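PDB 3KHP: MaoC family protein from Mycobacterium tuberculosis H37Rv, which probably catalyses the reversible hydration of enoyl thioesters to (3R)-hydroxyacyl thioesters, as a MaoC-like hydratase of the hot-dog fold. Local coordinates for residues Pro227-Leu232 against Val265-Thr270. Numbering follows the deposited sequence.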
ATOM      1  N   PRO A 227       1.624  16.685  -6.268  1.00 18.13           N
ATOM      2  CA  PRO A 227       1.094  16.265  -4.974  1.00 16.84           C
ATOM      3  C   PRO A 227       2.190  16.122  -3.921  1.00 16.31           C
ATOM      4  O   PRO A 227       3.314  15.777  -4.246  1.00 15.70           O
ATOM      5  CB  PRO A 227       0.441  14.924  -5.286  1.00 16.87           C
ATOM      6  CG  PRO A 227       0.257  14.902  -6.759  1.00 16.62           C
ATOM      7  CD  PRO A 227       1.312  15.745  -7.355  1.00 16.38           C
ATOM      8  N   ILE A 228       1.875  16.416  -2.662  1.00 15.40           N
ATOM      9  CA  ILE A 228       2.876  16.367  -1.627  1.00 14.24           C
ATOM     10  C   ILE A 228       2.719  15.044  -0.907  1.00 14.76           C
ATOM     11  O   ILE A 228       1.637  14.467  -0.877  1.00 15.54           O
ATOM     12  CB  ILE A 228       2.773  17.557  -0.652  1.00 14.48           C
ATOM     13  CG1 ILE A 228       1.465  17.493   0.149  1.00 14.03           C
ATOM     14  CG2 ILE A 228       2.883  18.872  -1.409  1.00 12.63           C
ATOM     15  CD1 ILE A 228       1.278  18.639   1.165  1.00 11.47           C
ATOM     16  N   LEU A 229       3.814  14.522  -0.371  1.00 14.32           N
ATOM     17  CA  LEU A 229       3.739  13.345   0.453  1.00 13.89           C
ATOM     18  C   LEU A 229       2.974  13.669   1.747  1.00 13.78           C
ATOM     19  O   LEU A 229       3.104  14.763   2.316  1.00 13.80           O
ATOM     20  CB  LEU A 229       5.156  12.883   0.783  1.00 13.69           C
ATOM     21  CG  LEU A 229       5.258  11.489   1.398  1.00 14.26           C
ATOM     22  CD1 LEU A 229       4.770  10.413   0.390  1.00 12.06           C
ATOM     23  CD2 LEU A 229       6.655  11.229   1.857  1.00 11.74           C
ATOM     24  N   HIS A 230       2.218  12.705   2.233  1.00 13.39           N
ATOM     25  CA  HIS A 230       1.516  12.833   3.530  1.00 13.09           C
ATOM     26  C   HIS A 230       2.531  13.161   4.607  1.00 14.08           C
ATOM     27  O   HIS A 230       3.562  12.481   4.669  1.00 13.82           O
ATOM     28  CB  HIS A 230       0.887  11.529   3.953  1.00 11.74           C
ATOM     29  CG  HIS A 230      -0.156  10.986   3.026  1.00 11.15           C
ATOM     30  ND1 HIS A 230       0.134  10.495   1.768  1.00 10.18           N
ATOM     31  CD2 HIS A 230      -1.475  10.738   3.231  1.00 10.77           C
ATOM     32  CE1 HIS A 230      -0.971   9.998   1.230  1.00 11.55           C
ATOM     33  NE2 HIS A 230      -1.964  10.140   2.094  1.00 10.10           N
ATOM     34  N   GLY A 231       2.246  14.176   5.453  1.00 14.37           N
ATOM     35  CA  GLY A 231       3.072  14.478   6.628  1.00 13.97           C
ATOM     36  C   GLY A 231       3.304  13.250   7.536  1.00 14.32           C
ATOM     37  O   GLY A 231       4.419  13.010   8.037  1.00 13.20           O
ATOM     38  N   LEU A 232       2.260  12.471   7.749  1.00 13.79           N
ATOM     39  CA  LEU A 232       2.398  11.283   8.568  1.00 14.64           C
ATOM     40  C   LEU A 232       3.298  10.225   7.902  1.00 15.24           C
ATOM     41  O   LEU A 232       3.878   9.390   8.608  1.00 15.18           O
ATOM     42  CB  LEU A 232       1.033  10.731   8.950  1.00 14.00           C
ATOM     43  CG  LEU A 232       0.294  11.639   9.977  1.00 12.99           C
ATOM     44  CD1 LEU A 232      -1.087  11.097  10.257  1.00  9.66           C
ATOM     45  CD2 LEU A 232       1.131  11.815  11.304  1.00 12.20           C
ATOM     46  N   VAL A 265       6.983  17.763   1.849  1.00 19.19           N
ATOM     47  CA  VAL A 265       7.890  16.863   1.153  1.00 18.13           C
ATOM     48  C   VAL A 265       7.254  16.419  -0.141  1.00 18.03           C
ATOM     49  O   VAL A 265       6.019  16.222  -0.222  1.00 18.07           O
ATOM     50  CB  VAL A 265       8.208  15.622   2.033  1.00 18.25           C
ATOM     51  CG1 VAL A 265       8.904  14.535   1.213  1.00 17.23           C
ATOM     52  CG2 VAL A 265       9.048  16.028   3.236  1.00 16.93           C
ATOM     53  N   PHE A 266       8.058  16.221  -1.176  1.00 17.32           N
ATOM     54  CA  PHE A 266       7.478  15.624  -2.380  1.00 18.04           C
ATOM     55  C   PHE A 266       7.886  14.172  -2.495  1.00 17.59           C
ATOM     56  O   PHE A 266       9.008  13.838  -2.165  1.00 18.14           O
ATOM     57  CB  PHE A 266       7.878  16.449  -3.608  1.00 18.21           C
ATOM     58  CG  PHE A 266       7.397  17.854  -3.531  1.00 19.13           C
ATOM     59  CD1 PHE A 266       6.128  18.193  -4.014  1.00 21.39           C
ATOM     60  CD2 PHE A 266       8.180  18.848  -2.947  1.00 20.59           C
ATOM     61  CE1 PHE A 266       5.668  19.518  -3.938  1.00 21.73           C
ATOM     62  CE2 PHE A 266       7.714  20.172  -2.876  1.00 22.09           C
ATOM     63  CZ  PHE A 266       6.453  20.493  -3.371  1.00 20.80           C
ATOM     64  N   PRO A 267       6.977  13.292  -2.933  1.00 17.90           N
ATOM     65  CA  PRO A 267       7.422  11.890  -3.044  1.00 18.03           C
ATOM     66  C   PRO A 267       8.560  11.790  -4.055  1.00 18.57           C
ATOM     67  O   PRO A 267       8.536  12.477  -5.107  1.00 17.75           O
ATOM     68  CB  PRO A 267       6.191  11.142  -3.519  1.00 18.70           C
ATOM     69  CG  PRO A 267       5.037  12.138  -3.503  1.00 17.85           C
ATOM     70  CD  PRO A 267       5.597  13.499  -3.388  1.00 17.65           C
ATOM     71  N   GLY A 268       9.587  11.029  -3.678  1.00 18.66           N
ATOM     72  CA  GLY A 268      10.805  10.887  -4.474  1.00 18.68           C
ATOM     73  C   GLY A 268      11.989  11.539  -3.792  1.00 18.93           C
ATOM     74  O   GLY A 268      13.134  11.219  -4.083  1.00 19.33           O
ATOM     75  N   GLU A 269      11.721  12.454  -2.871  1.00 18.93           N
ATOM     76  CA  GLU A 269      12.810  13.145  -2.158  1.00 19.04           C
ATOM     77  C   GLU A 269      13.365  12.255  -1.061  1.00 18.20           C
ATOM     78  O   GLU A 269      12.671  11.408  -0.539  1.00 17.36           O
ATOM     79  CB  GLU A 269      12.342  14.479  -1.573  1.00 18.73           C
ATOM     80  CG  GLU A 269      12.013  15.510  -2.604  1.00 19.76           C
ATOM     81  CD  GLU A 269      11.707  16.870  -1.999  1.00 21.90           C
ATOM     82  OE1 GLU A 269      10.834  16.960  -1.102  1.00 19.30           O
ATOM     83  OE2 GLU A 269      12.342  17.855  -2.456  1.00 22.97           O
ATOM     84  N   THR A 270      14.627  12.459  -0.741  1.00 17.85           N
ATOM     85  CA  THR A 270      15.302  11.666   0.252  1.00 18.33           C
ATOM     86  C   THR A 270      15.250  12.381   1.546  1.00 18.22           C
ATOM     87  O   THR A 270      15.605  13.544   1.629  1.00 18.37           O
ATOM     88  CB  THR A 270      16.760  11.394  -0.152  1.00 18.37           C
ATOM     89  OG1 THR A 270      16.775  10.519  -1.288  1.00 18.97           O
ATOM     90  CG2 THR A 270      17.538  10.749   0.985  1.00 19.57           C
TER
HETATM   91  O   HOH W   1       4.452  16.850   3.042  1.00 16.09           O
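Leu229 and Val265 join two loops of the MaoC-like hot-dog domain, one leading into the central helix 231-245, the other entering a type II beta turn from Phe266 to Glu269 ahead of strand 271-279. Leu229 can be followed outward as an example of how one residue couples backbone and side chain across such a junction. Its N donates to Val265 O at 2.8 Å, with an N-H...O angle of 153° and the donor tilted from the carbonyl plane. Leu229 CB rests 3.6 Å from Val265 O and also near Val265 CG1. Because CG stands anti to the backbone N (chi1 -168°), the branch runs alongside the valine: Leu229 CD2 touches Val265 CG1 at 4.0 Å, while CD1 approaches Pro267 CB more loosely. A water, accepting from Val265 N and donating to Leu229 O, adds a second backbone link. Beyond the leucine, Ile228 CG2 meets Phe266 CE1 at 3.8 Å, and Pro227 O lies 3.3 Å from Pro267 CD. His230, which follows Leu229, occupies the N-cap position of the helix and stacks its ring on His212. Across the turn, Glu269, salt-bridged to Arg298, takes a nearly straight 2.9 Å bond from Phe266 N on OE1, met from above the carboxylate plane.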